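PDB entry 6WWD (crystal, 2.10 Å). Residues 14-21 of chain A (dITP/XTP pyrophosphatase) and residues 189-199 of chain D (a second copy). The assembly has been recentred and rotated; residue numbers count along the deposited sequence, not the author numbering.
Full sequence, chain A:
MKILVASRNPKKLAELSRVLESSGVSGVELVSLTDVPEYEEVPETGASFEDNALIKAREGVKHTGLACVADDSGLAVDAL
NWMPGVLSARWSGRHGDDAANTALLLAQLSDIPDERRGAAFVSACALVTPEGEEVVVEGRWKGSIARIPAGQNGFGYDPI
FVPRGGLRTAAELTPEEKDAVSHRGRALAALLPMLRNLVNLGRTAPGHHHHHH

Chain A, residues 14-21: AELSRVLE
Chain D, residues 189-199: AALLPMLRNLV

What forms the apolar centre of the contact? L16(A) and M194(D) lie at its heart, their CA atoms 5.6 Å apart, and they lose the largest areas to the opposite stretch, 79 and 76 Å². Both CA-to-CB bonds point sideways, yet the ends of both side chains come nearer. L16(A) is m,t (chi1 -69°, chi2 176°), which brings CD1 to 3.5 Å from CE of M194(D) and CD2 to 3.3 Å from M194(D) O. The methionine is m,t,p (-61°, 177°, 73°); its unbranched, flexible chain lets the terminal methyl reach the leucine. L16(A) CD2 also lies 4.3 Å from CB of L198(D), whose side chain is not modelled beyond that atom.

How do the backbones carry these side chains? Residues 14-21 of chain A lie within one helix, with phi between -61° and -81° and psi between -44° and -21°, the shallowest at R18(A) and L20(A). Chain D is helical from 189 through N197(D), kinked where P193(D) N, lacking a hydrogen, makes no bond to the preceding turn. Beyond it the regular pattern is kept by N197(D) N to P193(D) O at 3.0 Å, and V199(D) has non-helical angles of -66/96. The axes approach to 9.1 Å with 129° between their N-to-C directions, so the helices cross obliquely, nearer to antiparallel than to parallel. Accordingly, one turn after L16(A), L20(A) pairs with A190(D), one turn before M194(D), at a CA separation of 6.5 Å.

What packs around this pairing? L20(A) repeats the m,t rotamer of L16(A) (-69°, -178°), and its CD2 comes 3.2 Å from A190(D) O, 4.0 Å from A190(D) CB and 4.1 Å from M194(D) CG. The leucine methyl packs against the alanine's backbone carbonyl and its small side chain alike. V19(A), chi1 154° (t), has its CA-to-CB bond toward chain D and sets CG1 3.6 Å from both CB and O of P193(D). The compact, C-gamma exo proline offers an apolar surface to the branched valine. Together the stretches bury 423 Å², summed over both sides.

What happens at the polar edge? The CA-to-CB bond of N197(D) points toward chain A, with chi1 -172° (t) and chi2 83°. Its OD1 stands 3.3 Å from V19(A) CG2, while its ND2 is 3.8 Å from both O and CB of E15(A). These are packing contacts: no hydrogen bond links the modelled atoms of the two stretches. The CA-to-CB bond of E15(A) also points toward chain D, but its side chain is modelled only to CB, so nothing can be said of its carboxylate. Apolar packing comes from L16(A), V19(A) and L20(A), with the partly exposed N197(D) at its margin.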

ATOM      1  N   ALA A  14     -20.408 -28.249   0.569  1.00 62.16           N
ATOM      2  CA  ALA A  14     -21.853 -28.271   0.768  1.00 62.46           C
ATOM      3  C   ALA A  14     -22.446 -26.875   0.634  1.00 61.11           C
ATOM      4  O   ALA A  14     -23.468 -26.690  -0.038  1.00 60.82           O
ATOM      5  CB  ALA A  14     -22.186 -28.878   2.130  1.00 66.32           C
ATOM      6  N   GLU A  15     -21.798 -25.872   1.232  1.00 61.96           N
ATOM      7  CA  GLU A  15     -22.298 -24.510   1.112  1.00 58.11           C
ATOM      8  C   GLU A  15     -22.260 -24.040  -0.340  1.00 60.60           C
ATOM      9  O   GLU A  15     -23.213 -23.416  -0.824  1.00 59.93           O
ATOM     10  CB  GLU A  15     -21.473 -23.579   2.003  1.00 55.75           C
ATOM     11  N   LEU A  16     -21.166 -24.332  -1.049  1.00 57.16           N
ATOM     12  CA  LEU A  16     -21.067 -23.962  -2.458  1.00 55.69           C
ATOM     13  C   LEU A  16     -22.008 -24.788  -3.332  1.00 54.36           C
ATOM     14  O   LEU A  16     -22.594 -24.263  -4.288  1.00 52.02           O
ATOM     15  CB  LEU A  16     -19.619 -24.105  -2.923  1.00 55.73           C
ATOM     16  CG  LEU A  16     -18.691 -23.060  -2.304  1.00 53.66           C
ATOM     17  CD1 LEU A  16     -17.242 -23.275  -2.701  1.00 50.53           C
ATOM     18  CD2 LEU A  16     -19.151 -21.672  -2.710  1.00 59.61           C
ATOM     19  N   SER A  17     -22.164 -26.080  -3.019  1.00 54.51           N
ATOM     20  CA  SER A  17     -23.082 -26.929  -3.776  1.00 54.07           C
ATOM     21  C   SER A  17     -24.513 -26.416  -3.680  1.00 60.93           C
ATOM     22  O   SER A  17     -25.254 -26.419  -4.673  1.00 56.81           O
ATOM     23  CB  SER A  17     -22.991 -28.372  -3.283  1.00 60.06           C
ATOM     24  OG  SER A  17     -23.993 -29.175  -3.878  1.00 64.47           O
ATOM     25  N   ARG A  18     -24.920 -25.972  -2.488  1.00 57.91           N
ATOM     26  CA  ARG A  18     -26.266 -25.453  -2.316  1.00 57.94           C
ATOM     27  C   ARG A  18     -26.467 -24.179  -3.117  1.00 57.77           C
ATOM     28  O   ARG A  18     -27.604 -23.855  -3.477  1.00 61.67           O
ATOM     29  CB  ARG A  18     -26.539 -25.203  -0.833  1.00 52.03           C
ATOM     30  N   VAL A  19     -25.385 -23.465  -3.416  1.00 56.49           N
ATOM     31  CA  VAL A  19     -25.481 -22.258  -4.223  1.00 57.23           C
ATOM     32  C   VAL A  19     -25.608 -22.584  -5.710  1.00 65.13           C
ATOM     33  O   VAL A  19     -26.259 -21.840  -6.457  1.00 64.33           O
ATOM     34  CB  VAL A  19     -24.268 -21.372  -3.911  1.00 57.73           C
ATOM     35  CG1 VAL A  19     -23.930 -20.453  -5.065  1.00 53.77           C
ATOM     36  CG2 VAL A  19     -24.564 -20.588  -2.667  1.00 63.60           C
ATOM     37  N   LEU A  20     -25.053 -23.715  -6.159  1.00 59.03           N
ATOM     38  CA  LEU A  20     -25.240 -24.114  -7.549  1.00 58.84           C
ATOM     39  C   LEU A  20     -26.665 -24.574  -7.827  1.00 66.44           C
ATOM     40  O   LEU A  20     -27.101 -24.536  -8.984  1.00 67.37           O
ATOM     41  CB  LEU A  20     -24.250 -25.224  -7.905  1.00 55.23           C
ATOM     42  CG  LEU A  20     -22.786 -24.794  -7.975  1.00 53.01           C
ATOM     43  CD1 LEU A  20     -21.891 -25.943  -8.378  1.00 48.57           C
ATOM     44  CD2 LEU A  20     -22.663 -23.658  -8.981  1.00 52.96           C
ATOM     45  N   GLU A  21     -27.405 -24.969  -6.783  1.00 68.08           N
ATOM     46  CA  GLU A  21     -28.823 -25.284  -6.908  1.00 70.57           C
ATOM     47  C   GLU A  21     -29.683 -24.029  -6.885  1.00 70.02           C
ATOM     48  O   GLU A  21     -30.706 -23.967  -7.579  1.00 72.46           O
ATOM     49  CB  GLU A  21     -29.257 -26.240  -5.795  1.00 69.44           C
TER
ATOM     50  N   ALA D 189     -20.791 -18.944 -15.308  1.00 55.37           N
ATOM     51  CA  ALA D 189     -22.131 -18.956 -14.731  1.00 54.09           C
ATOM     52  C   ALA D 189     -22.191 -19.816 -13.484  1.00 59.18           C
ATOM     53  O   ALA D 189     -22.979 -19.535 -12.574  1.00 64.50           O
ATOM     54  CB  ALA D 189     -23.149 -19.460 -15.756  1.00 49.11           C
ATOM     55  N   ALA D 190     -21.398 -20.883 -13.434  1.00 59.49           N
ATOM     56  CA  ALA D 190     -21.380 -21.717 -12.244  1.00 52.61           C
ATOM     57  C   ALA D 190     -20.392 -21.228 -11.198  1.00 58.58           C
ATOM     58  O   ALA D 190     -20.625 -21.417  -9.998  1.00 60.54           O
ATOM     59  CB  ALA D 190     -21.041 -23.158 -12.629  1.00 53.83           C
ATOM     60  N   LEU D 191     -19.312 -20.574 -11.620  1.00 54.49           N
ATOM     61  CA  LEU D 191     -18.292 -20.188 -10.654  1.00 59.50           C
ATOM     62  C   LEU D 191     -18.609 -18.865  -9.968  1.00 57.99           C
ATOM     63  O   LEU D 191     -18.378 -18.724  -8.761  1.00 54.87           O
ATOM     64  CB  LEU D 191     -16.936 -20.118 -11.357  1.00 47.74           C
ATOM     65  N   LEU D 192     -19.161 -17.900 -10.708  1.00 58.12           N
ATOM     66  CA  LEU D 192     -19.462 -16.586 -10.144  1.00 53.76           C
ATOM     67  C   LEU D 192     -20.317 -16.674  -8.884  1.00 59.92           C
ATOM     68  O   LEU D 192     -19.961 -16.035  -7.883  1.00 62.44           O
ATOM     69  CB  LEU D 192     -20.085 -15.709 -11.239  1.00 56.61           C
ATOM     70  CG  LEU D 192     -19.129 -15.306 -12.368  1.00 55.17           C
ATOM     71  CD1 LEU D 192     -19.827 -14.404 -13.387  1.00 54.00           C
ATOM     72  CD2 LEU D 192     -17.886 -14.634 -11.796  1.00 44.85           C
ATOM     73  N   PRO D 193     -21.438 -17.407  -8.863  1.00 58.56           N
ATOM     74  CA  PRO D 193     -22.187 -17.545  -7.605  1.00 63.82           C
ATOM     75  C   PRO D 193     -21.353 -18.112  -6.467  1.00 68.06           C
ATOM     76  O   PRO D 193     -21.601 -17.777  -5.300  1.00 70.65           O
ATOM     77  CB  PRO D 193     -23.331 -18.492  -7.988  1.00 71.29           C
ATOM     78  CG  PRO D 193     -23.547 -18.250  -9.426  1.00 64.98           C
ATOM     79  CD  PRO D 193     -22.187 -17.977  -9.999  1.00 64.31           C
ATOM     80  N   MET D 194     -20.397 -18.998  -6.769  1.00 66.90           N
ATOM     81  CA  MET D 194     -19.573 -19.597  -5.719  1.00 67.51           C
ATOM     82  C   MET D 194     -18.628 -18.583  -5.079  1.00 60.73           C
ATOM     83  O   MET D 194     -18.326 -18.691  -3.883  1.00 55.94           O
ATOM     84  CB  MET D 194     -18.783 -20.781  -6.279  1.00 62.16           C
ATOM     85  CG  MET D 194     -19.647 -21.902  -6.826  1.00 65.56           C
ATOM     86  SD  MET D 194     -18.660 -23.233  -7.548  1.00 69.07           S
ATOM     87  CE  MET D 194     -17.996 -23.992  -6.070  1.00 56.97           C
ATOM     88  N   LEU D 195     -18.140 -17.605  -5.849  1.00 59.31           N
ATOM     89  CA  LEU D 195     -17.400 -16.505  -5.235  1.00 53.15           C
ATOM     90  C   LEU D 195     -18.306 -15.661  -4.343  1.00 59.53           C
ATOM     91  O   LEU D 195     -17.865 -15.173  -3.295  1.00 54.06           O
ATOM     92  CB  LEU D 195     -16.740 -15.633  -6.310  1.00 43.95           C
ATOM     93  CG  LEU D 195     -15.649 -16.283  -7.169  1.00 41.54           C
ATOM     94  CD1 LEU D 195     -14.664 -15.259  -7.660  1.00 38.98           C
ATOM     95  CD2 LEU D 195     -14.928 -17.400  -6.430  1.00 42.76           C
ATOM     96  N   ARG D 196     -19.577 -15.505  -4.722  1.00 63.98           N
ATOM     97  CA  ARG D 196     -20.493 -14.691  -3.929  1.00 67.02           C
ATOM     98  C   ARG D 196     -20.769 -15.330  -2.571  1.00 67.29           C
ATOM     99  O   ARG D 196     -20.660 -14.666  -1.533  1.00 67.04           O
ATOM    100  CB  ARG D 196     -21.792 -14.461  -4.704  1.00 63.94           C
ATOM    101  N   ASN D 197     -21.114 -16.621  -2.552  1.00 68.71           N
ATOM    102  CA  ASN D 197     -21.471 -17.266  -1.288  1.00 77.42           C
ATOM    103  C   ASN D 197     -20.288 -17.327  -0.332  1.00 77.35           C
ATOM    104  O   ASN D 197     -20.445 -17.129   0.880  1.00 77.99           O
ATOM    105  CB  ASN D 197     -22.007 -18.675  -1.537  1.00 79.24           C
ATOM    106  CG  ASN D 197     -22.577 -19.324  -0.269  1.00 79.41           C
ATOM    107  OD1 ASN D 197     -23.730 -19.090   0.099  1.00 80.04           O
ATOM    108  ND2 ASN D 197     -21.771 -20.151   0.389  1.00 80.00           N
ATOM    109  N   LEU D 198     -19.093 -17.607  -0.848  1.00 80.97           N
ATOM    110  CA  LEU D 198     -17.979 -17.864   0.053  1.00 84.70           C
ATOM    111  C   LEU D 198     -17.463 -16.590   0.725  1.00 77.10           C
ATOM    112  O   LEU D 198     -16.743 -16.688   1.725  1.00 77.00           O
ATOM    113  CB  LEU D 198     -16.874 -18.608  -0.701  1.00 75.54           C
ATOM    114  N   VAL D 199     -17.822 -15.405   0.220  1.00 63.52           N
ATOM    115  CA  VAL D 199     -17.663 -14.169   0.987  1.00 54.94           C
ATOM    116  C   VAL D 199     -18.609 -14.269   2.180  1.00 64.47           C
ATOM    117  O   VAL D 199     -19.811 -13.994   2.066  1.00 64.79           O
ATOM    118  CB  VAL D 199     -17.939 -12.915   0.128  1.00 47.49           C
ATOM    119  CG1 VAL D 199     -18.088 -11.668   0.986  1.00 45.83           C
ATOM    120  CG2 VAL D 199     -16.822 -12.699  -0.866  1.00 43.68           C
TER